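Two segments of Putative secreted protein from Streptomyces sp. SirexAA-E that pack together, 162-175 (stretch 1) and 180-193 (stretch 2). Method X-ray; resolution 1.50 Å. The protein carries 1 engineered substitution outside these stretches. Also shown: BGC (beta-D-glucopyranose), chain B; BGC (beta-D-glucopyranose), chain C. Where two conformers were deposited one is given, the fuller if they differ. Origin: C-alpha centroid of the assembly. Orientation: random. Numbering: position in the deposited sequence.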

ATOM      1  N   LYS A 162     -12.662 -12.905   1.798  1.00 11.89           N
ATOM      2  CA  LYS A 162     -12.913 -14.305   2.108  0.58 12.37           C
ATOM      3  C   LYS A 162     -12.436 -15.174   0.960  1.00 13.03           C
ATOM      4  O   LYS A 162     -12.935 -15.046  -0.165  1.00 13.52           O
ATOM      5  CB  LYS A 162     -14.399 -14.568   2.370  0.58 13.67           C
ATOM      6  CG  LYS A 162     -14.690 -16.022   2.739  0.58 15.64           C
ATOM      7  CD  LYS A 162     -16.164 -16.277   3.023  0.58 17.72           C
ATOM      8  CE  LYS A 162     -16.352 -17.564   3.823  0.58 19.80           C
ATOM      9  NZ  LYS A 162     -15.704 -18.739   3.170  0.58 20.84           N
ATOM     10  N   ILE A 163     -11.463 -16.042   1.236  1.00 12.98           N
ATOM     11  CA  ILE A 163     -11.017 -17.023   0.256  1.00 12.87           C
ATOM     12  C   ILE A 163     -11.505 -18.378   0.770  1.00 11.93           C
ATOM     13  O   ILE A 163     -11.086 -18.827   1.849  1.00 13.96           O
ATOM     14  CB  ILE A 163      -9.475 -17.009   0.057  1.00 14.17           C
ATOM     15  CG1 ILE A 163      -9.020 -15.695  -0.594  1.00 17.69           C
ATOM     16  CG2 ILE A 163      -9.027 -18.172  -0.825  1.00 13.93           C
ATOM     17  CD1 ILE A 163      -8.784 -14.580   0.356  1.00 21.10           C
ATOM     18  N   ASP A 164     -12.427 -19.007   0.034  1.00 12.94           N
ATOM     19  CA  ASP A 164     -13.033 -20.264   0.497  1.00 12.41           C
ATOM     20  C   ASP A 164     -12.005 -21.381   0.621  1.00 13.64           C
ATOM     21  O   ASP A 164     -12.068 -22.200   1.542  1.00 15.78           O
ATOM     22  CB  ASP A 164     -14.140 -20.740  -0.448  1.00 14.02           C
ATOM     23  CG  ASP A 164     -15.345 -19.821  -0.484  1.00 15.55           C
ATOM     24  OD1 ASP A 164     -15.437 -18.865   0.321  1.00 16.01           O
ATOM     25  OD2 ASP A 164     -16.224 -20.081  -1.333  1.00 14.76           O
ATOM     26  N   GLY A 165     -11.070 -21.419  -0.324  1.00 14.15           N
ATOM     27  CA  GLY A 165     -10.064 -22.463  -0.369  1.00 16.06           C
ATOM     28  C   GLY A 165      -8.733 -21.994   0.186  1.00 13.36           C
ATOM     29  O   GLY A 165      -8.683 -21.155   1.091  1.00 14.55           O
ATOM     30  N   GLU A 166      -7.649 -22.540  -0.358  1.00 14.31           N
ATOM     31  CA  GLU A 166      -6.315 -22.253   0.145  1.00 15.10           C
ATOM     32  C   GLU A 166      -5.673 -21.063  -0.556  1.00 14.54           C
ATOM     33  O   GLU A 166      -5.760 -20.933  -1.781  1.00 15.88           O
ATOM     34  CB  GLU A 166      -5.412 -23.479  -0.010  1.00 18.34           C
ATOM     35  CG  GLU A 166      -4.015 -23.243   0.529  1.00 21.85           C
ATOM     36  CD  GLU A 166      -3.101 -24.438   0.374  1.00 28.95           C
ATOM     37  OE1 GLU A 166      -2.398 -24.526  -0.654  1.00 31.78           O
ATOM     38  OE2 GLU A 166      -3.076 -25.280   1.289  1.00 32.57           O
ATOM     39  N   VAL A 167      -5.033 -20.193   0.224  1.00 14.55           N
ATOM     40  CA  VAL A 167      -4.132 -19.189  -0.335  1.00 13.86           C
ATOM     41  C   VAL A 167      -2.743 -19.799  -0.443  1.00 15.95           C
ATOM     42  O   VAL A 167      -2.195 -20.272   0.557  1.00 17.29           O
ATOM     43  CB  VAL A 167      -4.067 -17.913   0.534  1.00 13.07           C
ATOM     44  CG1 VAL A 167      -3.127 -16.886  -0.095  1.00 14.07           C
ATOM     45  CG2 VAL A 167      -5.463 -17.335   0.708  1.00 14.37           C
ATOM     46  N   GLY A 168      -2.186 -19.801  -1.654  1.00 14.59           N
ATOM     47  CA  GLY A 168      -0.866 -20.367  -1.896  1.00 15.33           C
ATOM     48  C   GLY A 168       0.141 -19.307  -2.305  1.00 13.85           C
ATOM     49  O   GLY A 168       0.123 -18.833  -3.438  1.00 14.45           O
ATOM     50  N   PRO A 169       1.026 -18.906  -1.375  1.00 14.03           N
ATOM     51  CA  PRO A 169       2.008 -17.881  -1.762  1.00 14.06           C
ATOM     52  C   PRO A 169       3.125 -18.418  -2.654  1.00 13.50           C
ATOM     53  O   PRO A 169       3.645 -17.662  -3.484  1.00 13.01           O
ATOM     54  CB  PRO A 169       2.573 -17.409  -0.418  1.00 14.13           C
ATOM     55  CG  PRO A 169       1.515 -17.801   0.611  1.00 14.81           C
ATOM     56  CD  PRO A 169       0.963 -19.100   0.083  1.00 15.31           C
ATOM     57  N   TYR A 170       3.477 -19.693  -2.477  1.00 13.84           N
ATOM     58  CA  TYR A 170       4.608 -20.325  -3.162  1.00 12.95           C
ATOM     59  C   TYR A 170       5.876 -19.482  -3.051  1.00 13.55           C
ATOM     60  O   TYR A 170       6.455 -19.401  -1.977  1.00 15.73           O
ATOM     61  CB  TYR A 170       4.255 -20.619  -4.619  1.00 14.19           C
ATOM     62  CG  TYR A 170       3.092 -21.591  -4.742  1.00 16.90           C
ATOM     63  CD1 TYR A 170       3.275 -22.957  -4.545  1.00 18.65           C
ATOM     64  CD2 TYR A 170       1.813 -21.142  -5.042  1.00 16.81           C
ATOM     65  CE1 TYR A 170       2.214 -23.848  -4.644  1.00 21.34           C
ATOM     66  CE2 TYR A 170       0.749 -22.021  -5.139  1.00 20.05           C
ATOM     67  CZ  TYR A 170       0.952 -23.374  -4.941  1.00 22.45           C
ATOM     68  OH  TYR A 170      -0.113 -24.247  -5.046  1.00 28.59           O
ATOM     69  N   SER A 171       6.300 -18.845  -4.143  1.00 12.58           N
ATOM     70  CA  SER A 171       7.551 -18.080  -4.140  1.00 14.34           C
ATOM     71  C   SER A 171       7.493 -16.666  -3.536  1.00 13.75           C
ATOM     72  O   SER A 171       8.539 -16.031  -3.354  1.00 14.60           O
ATOM     73  CB  SER A 171       8.078 -17.978  -5.570  1.00 15.03           C
ATOM     74  OG  SER A 171       7.060 -17.519  -6.443  1.00 16.36           O
ATOM     75  N   GLN A 172       6.298 -16.163  -3.234  1.00 12.44           N
ATOM     76  CA  GLN A 172       6.172 -14.858  -2.589  1.00 11.24           C
ATOM     77  C   GLN A 172       7.059 -14.734  -1.360  1.00 12.10           C
ATOM     78  O   GLN A 172       6.978 -15.560  -0.461  1.00 12.98           O
ATOM     79  CB  GLN A 172       4.720 -14.601  -2.180  1.00 11.84           C
ATOM     80  CG  GLN A 172       3.793 -14.234  -3.333  1.00 11.77           C
ATOM     81  CD  GLN A 172       4.020 -12.815  -3.829  1.00 11.95           C
ATOM     82  OE1 GLN A 172       4.827 -12.069  -3.270  1.00 12.73           O
ATOM     83  NE2 GLN A 172       3.315 -12.441  -4.883  1.00 12.72           N
ATOM     84  N   GLN A 173       7.885 -13.691  -1.312  1.00 12.71           N
ATOM     85  CA  GLN A 173       8.806 -13.483  -0.193  1.00 12.07           C
ATOM     86  C   GLN A 173       8.079 -13.251   1.127  1.00 12.11           C
ATOM     87  O   GLN A 173       8.466 -13.769   2.183  1.00 12.25           O
ATOM     88  CB  GLN A 173       9.701 -12.278  -0.462  1.00 13.26           C
ATOM     89  CG  GLN A 173      10.653 -12.423  -1.617  1.00 13.54           C
ATOM     90  CD  GLN A 173      11.218 -11.081  -2.056  1.00 14.33           C
ATOM     91  OE1 GLN A 173      11.083 -10.054  -1.359  1.00 16.68           O
ATOM     92  NE2 GLN A 173      11.832 -11.069  -3.227  1.00 14.68           N
ATOM     93  N   GLN A 174       7.040 -12.430   1.059  1.00 12.10           N
ATOM     94  CA  GLN A 174       6.371 -11.949   2.250  1.00 11.42           C
ATOM     95  C   GLN A 174       4.939 -11.587   1.885  1.00 11.49           C
ATOM     96  O   GLN A 174       4.606 -11.489   0.699  1.00 12.68           O
ATOM     97  CB  GLN A 174       7.125 -10.753   2.856  1.00 10.09           C
ATOM     98  CG  GLN A 174       7.083  -9.448   2.036  1.00 10.24           C
ATOM     99  CD  GLN A 174       8.138  -9.364   0.939  1.00 10.99           C
ATOM    100  OE1 GLN A 174       9.332  -9.604   1.168  1.00 12.56           O
ATOM    101  NE2 GLN A 174       7.703  -8.992  -0.260  1.00 12.92           N
ATOM    102  N   TRP A 175       4.092 -11.396   2.891  1.00 12.04           N
ATOM    103  CA  TRP A 175       2.699 -11.046   2.643  1.00 11.38           C
ATOM    104  C   TRP A 175       2.058 -10.539   3.914  1.00 11.46           C
ATOM    105  O   TRP A 175       2.425 -10.990   5.000  1.00 11.72           O
ATOM    106  CB  TRP A 175       1.910 -12.257   2.115  1.00 12.67           C
ATOM    107  CG  TRP A 175       0.693 -11.845   1.354  1.00 10.79           C
ATOM    108  CD1 TRP A 175      -0.554 -11.580   1.858  1.00 11.81           C
ATOM    109  CD2 TRP A 175       0.624 -11.581  -0.050  1.00 11.65           C
ATOM    110  NE1 TRP A 175      -1.399 -11.189   0.845  1.00 11.88           N
ATOM    111  CE2 TRP A 175      -0.701 -11.182  -0.336  1.00 11.56           C
ATOM    112  CE3 TRP A 175       1.550 -11.668  -1.101  1.00 11.47           C
ATOM    113  CZ2 TRP A 175      -1.125 -10.863  -1.634  1.00 10.60           C
ATOM    114  CZ3 TRP A 175       1.130 -11.349  -2.388  1.00 11.28           C
ATOM    115  CH2 TRP A 175      -0.198 -10.947  -2.642  1.00 10.71           C
ATOM    116  N   SER A 180      -9.803 -10.976   7.641  1.00 12.01           N
ATOM    117  CA  SER A 180     -10.199 -11.800   6.508  1.00 11.78           C
ATOM    118  C   SER A 180     -10.522 -13.209   6.980  1.00 11.88           C
ATOM    119  O   SER A 180     -10.405 -13.525   8.166  1.00 12.80           O
ATOM    120  CB  SER A 180      -9.074 -11.849   5.458  1.00 10.85           C
ATOM    121  OG  SER A 180      -8.881 -10.598   4.805  1.00 11.53           O
ATOM    122  N   SER A 181     -10.921 -14.049   6.036  1.00 11.75           N
ATOM    123  CA  SER A 181     -11.160 -15.462   6.276  1.00 13.28           C
ATOM    124  C   SER A 181     -10.490 -16.258   5.163  1.00 14.94           C
ATOM    125  O   SER A 181     -10.670 -15.941   3.990  1.00 14.05           O
ATOM    126  CB  SER A 181     -12.664 -15.750   6.319  1.00 17.05           C
ATOM    127  OG  SER A 181     -12.931 -17.140   6.325  1.00 19.64           O
ATOM    128  N   VAL A 182      -9.700 -17.267   5.519  1.00 14.36           N
ATOM    129  CA  VAL A 182      -9.103 -18.147   4.507  1.00 13.58           C
ATOM    130  C   VAL A 182      -9.392 -19.614   4.837  1.00 13.21           C
ATOM    131  O   VAL A 182      -9.438 -20.000   6.015  1.00 15.33           O
ATOM    132  CB  VAL A 182      -7.562 -17.935   4.370  1.00 13.68           C
ATOM    133  CG1 VAL A 182      -7.258 -16.496   3.980  1.00 14.03           C
ATOM    134  CG2 VAL A 182      -6.815 -18.340   5.646  1.00 13.39           C
ATOM    135  N   GLY A 183      -9.604 -20.429   3.803  1.00 13.42           N
ATOM    136  CA  GLY A 183      -9.823 -21.852   4.009  1.00 14.59           C
ATOM    137  C   GLY A 183      -8.550 -22.587   4.386  1.00 16.75           C
ATOM    138  O   GLY A 183      -8.592 -23.638   5.027  1.00 21.39           O
ATOM    139  N   GLY A 184      -7.413 -22.029   3.981  1.00 15.30           N
ATOM    140  CA  GLY A 184      -6.114 -22.608   4.266  1.00 15.79           C
ATOM    141  C   GLY A 184      -5.016 -21.660   3.832  1.00 15.59           C
ATOM    142  O   GLY A 184      -5.263 -20.702   3.098  1.00 15.63           O
ATOM    143  N   TRP A 185      -3.801 -21.925   4.300  1.00 15.70           N
ATOM    144  CA  TRP A 185      -2.639 -21.132   3.936  1.00 14.71           C
ATOM    145  C   TRP A 185      -1.475 -22.071   3.661  1.00 14.87           C
ATOM    146  O   TRP A 185      -1.077 -22.840   4.531  1.00 18.14           O
ATOM    147  CB  TRP A 185      -2.279 -20.143   5.043  1.00 15.56           C
ATOM    148  CG  TRP A 185      -1.286 -19.139   4.578  1.00 15.08           C
ATOM    149  CD1 TRP A 185       0.073 -19.269   4.560  1.00 14.25           C
ATOM    150  CD2 TRP A 185      -1.576 -17.845   4.036  1.00 13.78           C
ATOM    151  NE1 TRP A 185       0.650 -18.134   4.034  1.00 14.24           N
ATOM    152  CE2 TRP A 185      -0.340 -17.243   3.710  1.00 14.81           C
ATOM    153  CE3 TRP A 185      -2.759 -17.134   3.804  1.00 13.72           C
ATOM    154  CZ2 TRP A 185      -0.255 -15.966   3.158  1.00 13.07           C
ATOM    155  CZ3 TRP A 185      -2.676 -15.864   3.255  1.00 13.57           C
ATOM    156  CH2 TRP A 185      -1.434 -15.292   2.940  1.00 12.96           C
ATOM    157  N   GLY A 186      -0.919 -21.996   2.455  1.00 14.97           N
ATOM    158  CA  GLY A 186      -0.033 -23.039   1.958  1.00 15.83           C
ATOM    159  C   GLY A 186       1.394 -23.068   2.480  1.00 17.13           C
ATOM    160  O   GLY A 186       1.943 -24.143   2.757  1.00 17.80           O
ATOM    161  N   ASN A 187       2.015 -21.899   2.590  1.00 15.55           N
ATOM    162  CA  ASN A 187       3.418 -21.835   2.999  1.00 15.26           C
ATOM    163  C   ASN A 187       3.846 -20.424   3.367  1.00 15.05           C
ATOM    164  O   ASN A 187       3.131 -19.450   3.093  1.00 16.18           O
ATOM    165  CB  ASN A 187       4.326 -22.376   1.882  1.00 15.07           C
ATOM    166  CG  ASN A 187       4.380 -21.458   0.666  1.00 15.37           C
ATOM    167  OD1 ASN A 187       3.408 -21.336  -0.082  1.00 16.86           O
ATOM    168  ND2 ASN A 187       5.527 -20.819   0.456  1.00 16.85           N
ATOM    169  N   GLY A 188       5.012 -20.320   4.002  1.00 14.54           N
ATOM    170  CA  GLY A 188       5.638 -19.036   4.267  1.00 14.72           C
ATOM    171  C   GLY A 188       7.076 -19.084   3.790  1.00 17.26           C
ATOM    172  O   GLY A 188       7.717 -20.127   3.868  1.00 22.41           O
ATOM    173  N   VAL A 189       7.583 -17.961   3.292  1.00 14.29           N
ATOM    174  CA  VAL A 189       8.945 -17.895   2.770  1.00 14.08           C
ATOM    175  C   VAL A 189       9.833 -17.102   3.734  1.00 14.60           C
ATOM    176  O   VAL A 189      10.620 -17.709   4.467  1.00 15.99           O
ATOM    177  CB  VAL A 189       8.955 -17.299   1.348  1.00 15.01           C
ATOM    178  CG1 VAL A 189      10.381 -17.148   0.818  1.00 15.31           C
ATOM    179  CG2 VAL A 189       8.139 -18.206   0.427  1.00 16.93           C
ATOM    180  N   TRP A 190       9.690 -15.773   3.773  1.00 13.60           N
ATOM    181  CA  TRP A 190      10.455 -14.967   4.739  1.00 12.58           C
ATOM    182  C   TRP A 190       9.601 -14.321   5.833  1.00 12.72           C
ATOM    183  O   TRP A 190      10.050 -14.210   6.976  1.00 13.48           O
ATOM    184  CB  TRP A 190      11.240 -13.850   4.040  1.00 13.81           C
ATOM    185  CG  TRP A 190      12.274 -14.321   3.055  1.00 12.62           C
ATOM    186  CD1 TRP A 190      12.811 -15.572   2.942  1.00 14.41           C
ATOM    187  CD2 TRP A 190      12.860 -13.535   2.016  1.00 13.07           C
ATOM    188  NE1 TRP A 190      13.710 -15.608   1.900  1.00 15.70           N
ATOM    189  CE2 TRP A 190      13.762 -14.366   1.318  1.00 14.86           C
ATOM    190  CE3 TRP A 190      12.726 -12.200   1.623  1.00 12.33           C
ATOM    191  CZ2 TRP A 190      14.507 -13.913   0.232  1.00 14.31           C
ATOM    192  CZ3 TRP A 190      13.467 -11.748   0.551  1.00 13.24           C
ATOM    193  CH2 TRP A 190      14.349 -12.604  -0.135  1.00 13.82           C
ATOM    194  N   ASN A 191       8.389 -13.883   5.492  1.00 12.55           N
ATOM    195  CA  ASN A 191       7.587 -13.119   6.449  1.00 12.02           C
ATOM    196  C   ASN A 191       6.127 -13.060   6.051  1.00 11.60           C
ATOM    197  O   ASN A 191       5.724 -12.155   5.318  1.00 11.60           O
ATOM    198  CB  ASN A 191       8.138 -11.691   6.590  1.00 13.36           C
ATOM    199  CG  ASN A 191       7.247 -10.786   7.444  1.00 11.50           C
ATOM    200  OD1 ASN A 191       6.477 -11.257   8.280  1.00 13.16           O
ATOM    201  ND2 ASN A 191       7.341  -9.477   7.213  1.00 13.02           N
ATOM    202  N   MET A 192       5.336 -14.006   6.490  1.00 13.38           N
ATOM    203  CA  MET A 192       3.907 -13.963   6.319  1.00 12.40           C
ATOM    204  C   MET A 192       3.216 -13.549   7.612  1.00 10.50           C
ATOM    205  O   MET A 192       3.290 -14.234   8.603  1.00 12.89           O
ATOM    206  CB  MET A 192       3.367 -15.321   5.843  1.00 15.96           C
ATOM    207  CG  MET A 192       3.524 -15.667   4.366  1.00 24.94           C
ATOM    208  SD  MET A 192       5.146 -15.338   3.579  1.00 26.85           S
ATOM    209  CE  MET A 192       4.758 -15.714   1.873  1.00 22.24           C
ATOM    210  N   THR A 193       2.611 -12.382   7.584  1.00 12.05           N
ATOM    211  CA  THR A 193       1.991 -11.799   8.767  1.00 12.21           C
ATOM    212  C   THR A 193       0.464 -11.725   8.607  1.00 11.06           C
ATOM    213  O   THR A 193      -0.056 -11.431   7.515  1.00 11.29           O
ATOM    214  CB  THR A 193       2.584 -10.389   9.059  1.00 12.72           C
ATOM    215  OG1 THR A 193       3.971 -10.520   9.390  1.00 12.16           O
ATOM    216  CG2 THR A 193       1.866  -9.685  10.211  1.00 13.18           C
TER
HETATM  217  C2  BGC B   1      13.946 -13.360  -4.220  1.00 17.03           C
HETATM  218  C3  BGC B   1      14.910 -12.436  -4.955  1.00 15.62           C
HETATM  219  C4  BGC B   1      16.351 -12.802  -4.628  1.00 16.95           C
HETATM  220  C5  BGC B   1      16.552 -14.285  -4.915  1.00 17.34           C
HETATM  221  C6  BGC B   1      17.977 -14.719  -4.602  1.00 23.74           C
HETATM  222  C1  BGC B   1      14.310 -14.823  -4.459  1.00 18.38           C
HETATM  223  O1  BGC B   1      13.496 -15.638  -3.641  1.00 23.88           O
HETATM  224  O2  BGC B   1      12.625 -13.113  -4.646  1.00 17.66           O
HETATM  225  O3  BGC B   1      14.614 -11.055  -4.511  1.00 15.58           O
HETATM  226  O4  BGC B   1      17.234 -12.025  -5.414  1.00 19.72           O
HETATM  227  O5  BGC B   1      15.664 -15.022  -4.108  1.00 20.16           O
HETATM  228  O6  BGC B   1      18.137 -16.067  -5.004  1.00 26.43           O
HETATM  229  C2  BGC C   2      13.811  -8.857  -4.891  1.00 14.67           C
HETATM  230  C3  BGC C   2      13.962  -7.591  -5.724  1.00 15.44           C
HETATM  231  C4  BGC C   2      15.436  -7.305  -5.964  1.00 17.08           C
HETATM  232  C5  BGC C   2      16.095  -8.530  -6.575  1.00 17.39           C
HETATM  233  C6  BGC C   2      17.575  -8.266  -6.821  1.00 22.19           C
HETATM  234  C1  BGC C   2      14.619 -10.013  -5.466  1.00 14.53           C
HETATM  235  O2  BGC C   2      12.449  -9.227  -4.882  1.00 15.22           O
HETATM  236  O3  BGC C   2      13.346  -6.553  -4.932  0.51 17.62           O
HETATM  237  O4  BGC C   2      15.557  -6.173  -6.804  1.00 19.33           O
HETATM  238  O5  BGC C   2      15.962  -9.619  -5.679  1.00 16.42           O
HETATM  239  O6  BGC C   2      18.152  -9.394  -7.448  1.00 23.81           O
HETATM  240  O   HOH W   1     -12.800 -18.844   4.192  1.00 19.01           O

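The contact is held first by backbone hydrogen bonds between parallel strands, in three short ladders separated by a corner and a loop. In the first, I163 N donates to S181 O at 2.9 Å and G183 N donates to I163 O at 2.9 Å, so I163 uses both its backbone groups on the neighboring strand, gripping the residues that flank V182. V167 repeats the pattern, its N reaching G184 O at 2.9 Å and its O receiving G186 N at 2.9 Å. W175 does so again, with W175 N to N191 O at 3.0 Å and T193 N to W175 O at 2.9 Å, the latter nearly linear. Between the first two ladders the register slips by one residue, a beta bulge, and G183 N adds a weak bond to G165 O at 3.0 Å. The corner admits G183 because it lacks a side chain: an ideal CB there would lie 2.1 Å from D164 O.

Where the strands lapse into loops, N187 substitutes a side chain for a backbone partner. Its OD1 accepts from Y170 N at 2.9 Å and its ND2 donates to Y170 O at 3.0 Å, so a single amide satisfies both backbone groups of Y170, inside the type II' turn from P169 to Q172. Further along, Q173 O takes W190 N at 2.8 Å and, weakly, N191 N at 3.3 Å, leading into the third ladder. Q173 extends the contact to the sugars: its NE2 donates to O2 of both glucose units, in chains B and C, at 2.6 Å each.

At the other end, K162 NZ forms a salt bridge with D164 OD1 at 2.9 Å within its own stretch. A water links the stretches here, accepting from K162 NZ at 3.1 Å, donating to I163 O at 2.9 Å and lying 2.7 Å from S181 OG.

The packing follows the strand alternation. I163, V167 and W175 share a face with V182, W185 and M192. V167 bridges two partners: its CG2 meets V182 CG1 at 3.8 Å, while its CG1 lies over the W185 six-membered ring, 3.9 Å from the centroid, a CH-pi contact. P169 CD lies over one face of the same indole, and P169 CG is 3.6 Å from W185 CZ2. W175 CD1 comes to the edge of that indole, 4.0 Å from W185 CH2, the two rings meeting obliquely. M192 CE closes on P169 CB at 3.6 Å. Q173 CG sits over the W190 six-membered ring, 4.0 Å from the centroid.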